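Local coordinates for apical membrane antigen AMA1 (Toxoplasma gondii ME49, PDB 4YIV), which takes part in host cell invasion as a microneme surface protein of the moving junction, the ring formed between parasite and host cell membranes, at residues 78-83 and 208-213; 158-163 and 169-174; 58-63 and 131-136. All coordinates share one frame; numbering follows the deposited sequence.

Contact 1. Residues 78-83 and 208-213; sequences NNFLED and HHLIYG. With CO (cobalt (II) ion), chain H.
With CG turned anti to the carbonyl carbon, Leu81 (chi1 -66°) and Leu210 (chi1 -63°) reach for each other tip to tip, and Leu81 CD1 stops 4.1 Å from Leu210 CD2. Phe80 holds its CG between backbone N and carbonyl carbon instead (chi1 79°), and its ring runs past Leu210 in the opposite direction. The other methyl of Leu210 then lies at the ring edge, CD1 being 4.2 Å from Phe80 CE1, while Leu81 CD2 rests over one ring face toward the rim. A flat ring and two branched chains suit this small apolar seam, and Val160 and strand 65-68 add further cover to Phe80.

The loop presents both residues from a type I turn, closed by Glu82 N to Asn79 O at 3.0 Å. Asn79 suits the first position of the turn, just before the corner residues, because its OD1 also accepts Leu81 N, 3.0 Å away and well above the plane of the side-chain amide, forming an Asx turn. Ahead of the strand, His208 ND1 binds a cobalt ion at 2.5 Å, and three waters complete the ligands found on it. Its NE2 bonds to Ser203 O, which would leave ND1 without a proton and able to bind metal.

No hydrogen bond spans the two segments. Their cohesion is therefore hydrophobic and dispersive, a loose van der Waals contact of methyls and ring, while the directional bonds shape the loop itself.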
# COMPACT_ATOMS: atom_id res chain seq x y z
N ASN A 78 -20.13 -10.05 4.33
CA ASN A 78 -19.38 -8.80 4.25
C ASN A 78 -17.87 -8.99 4.40
O ASN A 78 -17.20 -8.31 5.17
CB ASN A 78 -19.91 -7.81 5.28
CG ASN A 78 -21.15 -7.09 4.78
OD1 ASN A 78 -21.09 -6.36 3.79
ND2 ASN A 78 -22.29 -7.35 5.40
N ASN A 79 -17.37 -9.97 3.67
CA ASN A 79 -15.95 -10.29 3.65
C ASN A 79 -15.42 -10.54 2.24
O ASN A 79 -15.79 -11.50 1.56
CB ASN A 79 -15.73 -11.51 4.54
CG ASN A 79 -14.28 -11.98 4.61
OD1 ASN A 79 -13.36 -11.35 4.08
ND2 ASN A 79 -14.08 -13.10 5.28
N PHE A 80 -14.51 -9.68 1.80
CA PHE A 80 -14.10 -9.69 0.40
C PHE A 80 -13.22 -10.86 0.08
O PHE A 80 -13.00 -11.17 -1.08
CB PHE A 80 -13.41 -8.37 0.04
CG PHE A 80 -11.96 -8.25 0.47
CD1 PHE A 80 -11.57 -8.28 1.81
CD2 PHE A 80 -10.99 -7.99 -0.49
CE1 PHE A 80 -10.24 -8.11 2.15
CE2 PHE A 80 -9.68 -7.82 -0.16
CZ PHE A 80 -9.29 -7.88 1.17
N LEU A 81 -12.73 -11.54 1.12
CA LEU A 81 -11.93 -12.73 0.90
C LEU A 81 -12.78 -14.01 0.70
O LEU A 81 -12.26 -15.06 0.33
CB LEU A 81 -10.95 -12.90 2.06
CG LEU A 81 -9.88 -11.79 2.16
CD1 LEU A 81 -8.89 -12.12 3.30
CD2 LEU A 81 -9.13 -11.55 0.81
N GLU A 82 -14.09 -13.92 0.90
CA GLU A 82 -14.98 -15.02 0.52
C GLU A 82 -14.95 -15.22 -1.00
O GLU A 82 -14.74 -14.27 -1.76
CB GLU A 82 -16.42 -14.75 1.00
CG GLU A 82 -16.58 -14.63 2.50
CD GLU A 82 -16.89 -15.94 3.19
OE1 GLU A 82 -16.41 -16.13 4.33
OE2 GLU A 82 -17.62 -16.78 2.62
N ASP A 83 -15.17 -16.47 -1.44
CA ASP A 83 -15.35 -16.79 -2.85
C ASP A 83 -16.36 -15.90 -3.58
O ASP A 83 -17.41 -15.56 -3.00
CB ASP A 83 -15.83 -18.24 -2.99
CG ASP A 83 -14.69 -19.26 -2.96
OD1 ASP A 83 -13.51 -18.88 -2.88
OD2 ASP A 83 -14.99 -20.47 -3.03
N HIS A 208 -4.41 -5.65 9.83
CA HIS A 208 -3.03 -5.26 9.60
C HIS A 208 -2.23 -6.42 9.02
O HIS A 208 -1.17 -6.24 8.46
CB HIS A 208 -2.38 -4.79 10.89
CG HIS A 208 -3.01 -3.56 11.46
ND1 HIS A 208 -2.64 -3.03 12.68
CD2 HIS A 208 -4.00 -2.75 11.00
CE1 HIS A 208 -3.36 -1.96 12.94
NE2 HIS A 208 -4.20 -1.77 11.93
N HIS A 209 -2.78 -7.61 9.14
CA HIS A 209 -2.12 -8.79 8.64
C HIS A 209 -2.44 -9.05 7.17
O HIS A 209 -1.91 -9.99 6.58
CB HIS A 209 -2.54 -9.98 9.51
CG HIS A 209 -3.99 -10.30 9.43
ND1 HIS A 209 -4.96 -9.52 10.03
CD2 HIS A 209 -4.64 -11.29 8.78
CE1 HIS A 209 -6.15 -10.02 9.74
NE2 HIS A 209 -5.98 -11.10 9.00
N LEU A 210 -3.31 -8.22 6.58
CA LEU A 210 -3.67 -8.35 5.16
C LEU A 210 -2.85 -7.38 4.33
O LEU A 210 -2.73 -6.20 4.69
CB LEU A 210 -5.14 -8.07 4.94
CG LEU A 210 -6.09 -9.06 5.65
CD1 LEU A 210 -7.49 -8.73 5.25
CD2 LEU A 210 -5.75 -10.51 5.33
N ILE A 211 -2.30 -7.87 3.23
CA ILE A 211 -1.46 -7.05 2.38
C ILE A 211 -2.01 -7.16 0.96
O ILE A 211 -2.02 -8.24 0.38
CB ILE A 211 -0.04 -7.50 2.45
CG1 ILE A 211 0.45 -7.34 3.90
CG2 ILE A 211 0.83 -6.65 1.55
CD1 ILE A 211 1.47 -8.33 4.25
N TYR A 212 -2.43 -6.03 0.41
CA TYR A 212 -3.04 -5.99 -0.93
C TYR A 212 -2.00 -5.64 -1.96
O TYR A 212 -1.18 -4.78 -1.71
CB TYR A 212 -4.16 -4.96 -0.96
CG TYR A 212 -5.02 -4.98 -2.21
CD1 TYR A 212 -4.62 -4.32 -3.39
CD2 TYR A 212 -6.26 -5.58 -2.19
CE1 TYR A 212 -5.42 -4.34 -4.54
CE2 TYR A 212 -7.08 -5.58 -3.32
CZ TYR A 212 -6.66 -4.97 -4.50
OH TYR A 212 -7.50 -4.98 -5.59
N GLY A 213 -2.03 -6.29 -3.13
CA GLY A 213 -1.13 -5.87 -4.19
C GLY A 213 -1.62 -6.22 -5.58
O GLY A 213 -2.37 -7.17 -5.77
CO CO H . -1.25 -4.11 14.44
O HOH W 1 -2.25 -2.42 16.02
O HOH W 2 0.45 -2.70 14.35
O HOH W 3 -2.35 -5.92 14.36

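Contact 2. Residues 158-163 and 169-174; sequences PFVYDS and HILYVS
Pro158, His169 and Val160 carry this pairing. Pro158 turns its CD and CG to the chain leaving the second strand: its CD meets Ser174 CB at 3.6 Å, and its CG is near Leu171 CB. A proline has no N-H to offer, but its carbonyl does full service, taking Leu171 N at 2.9 Å in an almost straight bond (176° at the hydrogen).

Val160 and His169 form an antiparallel hydrogen-bonded pair. Val160 N gives to His169 O and His169 N returns the bond to Val160 O, both at 2.8 Å. Beta-branched Val160 suits an extended strand; its CG2, anti to the carbonyl carbon, touches Leu171 CD1 at 3.9 Å as the two side chains cross at a slant. The imidazole of His169 turns its edge to Val160 O, and in the same plane a water joins its NE2 to Asp162 OD2, 2.7 Å from each. Second partners steady both groups: Asn102 OD1 bonds to His169 ND1, and Lys165 N to Asp162 OD1. On the other face lie the side chains of the non-hydrogen-bonded pair, Phe159 CB 4.4 Å from Ile170 CD1, and Phe159 packs on Cys136 of helix 132-141. Between the backbones, Phe159 CA makes a CA-H...O contact with His169 O at 3.1 Å.

This is a beta hairpin, strands 159-162 and 167-170, within the five-stranded antiparallel sheet of a PAN-type domain.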
# COMPACT_ATOMS: atom_id res chain seq x y z
N PRO A 158 -5.20 -9.08 -9.03
CA PRO A 158 -4.49 -8.66 -7.82
C PRO A 158 -4.58 -9.74 -6.73
O PRO A 158 -5.31 -10.74 -6.87
CB PRO A 158 -5.21 -7.36 -7.44
CG PRO A 158 -6.63 -7.59 -7.90
CD PRO A 158 -6.49 -8.37 -9.19
N PHE A 159 -3.77 -9.59 -5.69
CA PHE A 159 -3.72 -10.59 -4.64
C PHE A 159 -3.91 -9.95 -3.28
O PHE A 159 -3.69 -8.76 -3.11
CB PHE A 159 -2.37 -11.38 -4.65
CG PHE A 159 -1.20 -10.55 -4.22
CD1 PHE A 159 -0.49 -9.81 -5.14
CD2 PHE A 159 -0.81 -10.49 -2.88
CE1 PHE A 159 0.58 -9.02 -4.77
CE2 PHE A 159 0.28 -9.70 -2.49
CZ PHE A 159 0.98 -8.96 -3.46
N VAL A 160 -4.25 -10.79 -2.31
CA VAL A 160 -4.13 -10.42 -0.91
C VAL A 160 -3.34 -11.52 -0.21
O VAL A 160 -3.70 -12.71 -0.27
CB VAL A 160 -5.52 -10.20 -0.21
CG1 VAL A 160 -5.34 -10.05 1.30
CG2 VAL A 160 -6.23 -8.97 -0.79
N TYR A 161 -2.27 -11.11 0.45
CA TYR A 161 -1.53 -12.04 1.32
C TYR A 161 -2.07 -11.91 2.74
O TYR A 161 -2.05 -10.83 3.35
CB TYR A 161 -0.02 -11.78 1.27
CG TYR A 161 0.77 -12.85 2.04
CD1 TYR A 161 0.59 -14.18 1.75
CD2 TYR A 161 1.62 -12.51 3.10
CE1 TYR A 161 1.25 -15.17 2.46
CE2 TYR A 161 2.29 -13.52 3.83
CZ TYR A 161 2.10 -14.83 3.50
OH TYR A 161 2.74 -15.85 4.19
N ASP A 162 -2.54 -13.04 3.27
CA ASP A 162 -2.98 -13.15 4.64
C ASP A 162 -1.77 -13.69 5.37
O ASP A 162 -1.46 -14.87 5.24
CB ASP A 162 -4.20 -14.08 4.78
CG ASP A 162 -4.69 -14.23 6.23
OD1 ASP A 162 -3.88 -14.00 7.19
OD2 ASP A 162 -5.88 -14.60 6.41
N SER A 163 -1.07 -12.81 6.07
CA SER A 163 0.23 -13.15 6.64
C SER A 163 0.07 -13.92 7.95
O SER A 163 1.00 -14.58 8.41
CB SER A 163 1.08 -11.90 6.89
OG SER A 163 0.48 -11.05 7.85
N HIS A 169 -4.38 -15.18 -1.51
CA HIS A 169 -5.64 -14.98 -2.23
C HIS A 169 -5.43 -14.31 -3.55
O HIS A 169 -4.85 -13.24 -3.59
CB HIS A 169 -6.60 -14.10 -1.43
CG HIS A 169 -7.05 -14.71 -0.14
ND1 HIS A 169 -8.19 -15.49 -0.05
CD2 HIS A 169 -6.52 -14.66 1.10
CE1 HIS A 169 -8.33 -15.91 1.19
NE2 HIS A 169 -7.33 -15.43 1.91
N ILE A 170 -6.00 -14.90 -4.59
CA ILE A 170 -6.09 -14.30 -5.91
C ILE A 170 -7.50 -13.76 -6.03
O ILE A 170 -8.45 -14.51 -5.85
CB ILE A 170 -5.85 -15.33 -7.04
CG1 ILE A 170 -4.47 -15.97 -6.92
CG2 ILE A 170 -6.01 -14.64 -8.41
CD1 ILE A 170 -3.35 -15.02 -6.86
N LEU A 171 -7.63 -12.47 -6.31
CA LEU A 171 -8.95 -11.84 -6.38
C LEU A 171 -9.47 -11.76 -7.81
O LEU A 171 -8.99 -10.97 -8.61
CB LEU A 171 -8.91 -10.44 -5.79
CG LEU A 171 -8.42 -10.31 -4.35
CD1 LEU A 171 -8.63 -8.90 -3.87
CD2 LEU A 171 -9.11 -11.32 -3.39
N TYR A 172 -10.46 -12.58 -8.10
CA TYR A 172 -11.16 -12.53 -9.38
C TYR A 172 -11.83 -11.17 -9.61
O TYR A 172 -11.91 -10.70 -10.74
CB TYR A 172 -12.17 -13.64 -9.42
CG TYR A 172 -12.94 -13.71 -10.73
CD1 TYR A 172 -12.37 -14.27 -11.86
CD2 TYR A 172 -14.22 -13.19 -10.83
CE1 TYR A 172 -13.05 -14.34 -13.04
CE2 TYR A 172 -14.92 -13.25 -12.02
CZ TYR A 172 -14.33 -13.83 -13.12
OH TYR A 172 -15.00 -13.90 -14.32
N VAL A 173 -12.31 -10.53 -8.53
CA VAL A 173 -12.84 -9.17 -8.62
C VAL A 173 -11.70 -8.20 -8.36
O VAL A 173 -11.17 -8.16 -7.26
CB VAL A 173 -13.98 -8.94 -7.61
CG1 VAL A 173 -14.50 -7.51 -7.68
CG2 VAL A 173 -15.12 -9.88 -7.88
N SER A 174 -11.30 -7.45 -9.38
CA SER A 174 -10.18 -6.54 -9.26
C SER A 174 -10.70 -5.14 -9.01
O SER A 174 -9.93 -4.21 -8.83
CB SER A 174 -9.34 -6.57 -10.53
OG SER A 174 -10.22 -6.33 -11.61
O HOH W 4 -7.46 -15.81 4.55

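Contact 3. Residues 58-63 and 131-136; sequences LCPIWG and TDLGRC
The backbone bond from Arg135 N to Thr131 O, 2.8 Å, winds the first turn of helix 132-141, the turn that presents Leu133 to Pro60 and Trp62. Thr131 stands at the N-cap, where its OG1 accepts Gly134 N at 3.0 Å and so satisfies an amide that the helix start leaves without a backbone partner. Gly134 suits its place, since the absence of a side chain leaves OG1 room to come close. Within the same turn Asp132 OD1 forms a salt bridge with Arg135 NH1 at 2.9 Å, weak as a hydrogen bond, and its OD2 pairs with Arg166; a negative charge here would also be expected to suit the positive end of the helix dipole.

Leu133 carries the contact through one methyl. Its CG points away from the backbone N (chi1 177°), which extends the side chain from the helix, and CD2 lands 4.0 Å from Pro60 CB and equally far from Pro60 CG. The same methyl is 4.0 Å from Trp62 CZ2, approaching the indole obliquely. The rigid pyrrolidine and the broad indole offer the methyl a stiff apolar surface, though the touch is light, while Asn230 OD1 takes the bond from Trp62 NE1. Ile211 and Phe224 also touch Leu133, which is buried among them.

A helix packed on an antiparallel sheet and tied to it by a disulfide, here Cys136 to Cys168, is characteristic of the PAN domain fold.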
# COMPACT_ATOMS: atom_id res chain seq x y z
N LEU A 58 3.58 -1.59 -8.25
CA LEU A 58 4.66 -2.52 -7.94
C LEU A 58 4.92 -2.70 -6.44
O LEU A 58 5.73 -3.55 -6.07
CB LEU A 58 5.96 -2.06 -8.61
CG LEU A 58 5.86 -1.90 -10.14
CD1 LEU A 58 7.23 -1.56 -10.70
CD2 LEU A 58 5.36 -3.15 -10.82
N CYS A 59 4.30 -1.90 -5.59
CA CYS A 59 4.50 -2.07 -4.14
C CYS A 59 3.30 -2.71 -3.48
O CYS A 59 2.16 -2.41 -3.85
CB CYS A 59 4.75 -0.74 -3.45
SG CYS A 59 6.33 0.07 -3.91
N PRO A 60 3.55 -3.55 -2.46
CA PRO A 60 2.46 -4.10 -1.64
C PRO A 60 1.84 -3.02 -0.77
O PRO A 60 2.54 -2.11 -0.30
CB PRO A 60 3.14 -5.16 -0.78
CG PRO A 60 4.55 -4.72 -0.67
CD PRO A 60 4.87 -3.99 -1.98
N ILE A 61 0.53 -3.09 -0.57
CA ILE A 61 -0.15 -2.06 0.21
C ILE A 61 -0.64 -2.69 1.53
O ILE A 61 -1.58 -3.49 1.56
CB ILE A 61 -1.34 -1.44 -0.57
CG1 ILE A 61 -0.88 -1.04 -1.98
CG2 ILE A 61 -1.90 -0.25 0.23
CD1 ILE A 61 0.31 -0.07 -2.04
N TRP A 62 0.07 -2.33 2.60
CA TRP A 62 -0.05 -3.01 3.88
C TRP A 62 -1.31 -2.60 4.62
O TRP A 62 -1.50 -1.44 4.90
CB TRP A 62 1.17 -2.68 4.73
CG TRP A 62 2.48 -3.20 4.17
CD1 TRP A 62 3.16 -2.77 3.06
CD2 TRP A 62 3.24 -4.26 4.74
NE1 TRP A 62 4.33 -3.54 2.90
CE2 TRP A 62 4.39 -4.45 3.92
CE3 TRP A 62 3.06 -5.08 5.86
CZ2 TRP A 62 5.34 -5.43 4.20
CZ3 TRP A 62 4.03 -6.06 6.14
CH2 TRP A 62 5.14 -6.22 5.32
N GLY A 63 -2.15 -3.57 4.94
CA GLY A 63 -3.32 -3.32 5.76
C GLY A 63 -4.53 -2.94 4.91
O GLY A 63 -5.64 -2.82 5.42
N THR A 131 11.03 -14.19 -0.12
CA THR A 131 10.20 -13.87 1.06
C THR A 131 8.81 -14.44 0.84
O THR A 131 8.40 -14.67 -0.30
CB THR A 131 10.07 -12.35 1.37
OG1 THR A 131 9.27 -11.70 0.36
CG2 THR A 131 11.43 -11.70 1.49
N ASP A 132 8.08 -14.67 1.93
CA ASP A 132 6.78 -15.30 1.78
C ASP A 132 5.87 -14.32 1.04
O ASP A 132 5.12 -14.73 0.16
CB ASP A 132 6.17 -15.70 3.13
CG ASP A 132 6.77 -17.03 3.68
OD1 ASP A 132 7.46 -17.74 2.92
OD2 ASP A 132 6.56 -17.35 4.86
N LEU A 133 5.95 -13.04 1.40
CA LEU A 133 5.11 -12.05 0.71
C LEU A 133 5.43 -12.04 -0.79
O LEU A 133 4.54 -12.02 -1.66
CB LEU A 133 5.30 -10.66 1.31
CG LEU A 133 4.51 -9.54 0.59
CD1 LEU A 133 3.01 -9.83 0.50
CD2 LEU A 133 4.69 -8.19 1.31
N GLY A 134 6.72 -12.07 -1.10
CA GLY A 134 7.14 -12.18 -2.49
C GLY A 134 6.68 -13.42 -3.21
O GLY A 134 6.41 -13.36 -4.40
N ARG A 135 6.61 -14.56 -2.51
CA ARG A 135 6.16 -15.80 -3.11
C ARG A 135 4.69 -15.69 -3.50
O ARG A 135 4.25 -16.20 -4.55
CB ARG A 135 6.34 -16.98 -2.14
CG ARG A 135 7.81 -17.37 -1.91
CD ARG A 135 7.97 -18.61 -1.01
NE ARG A 135 9.41 -18.85 -0.91
CZ ARG A 135 10.20 -18.40 0.06
NH1 ARG A 135 9.70 -17.76 1.12
NH2 ARG A 135 11.52 -18.62 -0.03
N CYS A 136 3.94 -14.97 -2.68
CA CYS A 136 2.51 -14.78 -2.99
C CYS A 136 2.37 -13.89 -4.23
O CYS A 136 1.64 -14.22 -5.18
CB CYS A 136 1.79 -14.20 -1.79
SG CYS A 136 0.01 -13.84 -2.05

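All three contacts belong to one five-stranded antiparallel sheet and its surroundings. Strand 210-213 of contact 1 lies between strand 61-62 of contact 3 and strand 159-162 of contact 2, bonded to each through the backbone. Centres of contacts 1 and 2 are about 7 Å apart, of 2 and 3 about 11 Å, and of 1 and 3 about 13 Å. Along the chain, contact 3 closes before contact 2 opens; contact 2 is nested within the span of contact 1, whose segments alternate with those of contact 3. Tyr161 packs on Leu133 and Cys136, joining contacts 2 and 3, so segments far apart in sequence build one PAN-type domain of the AMA1 ectodomain.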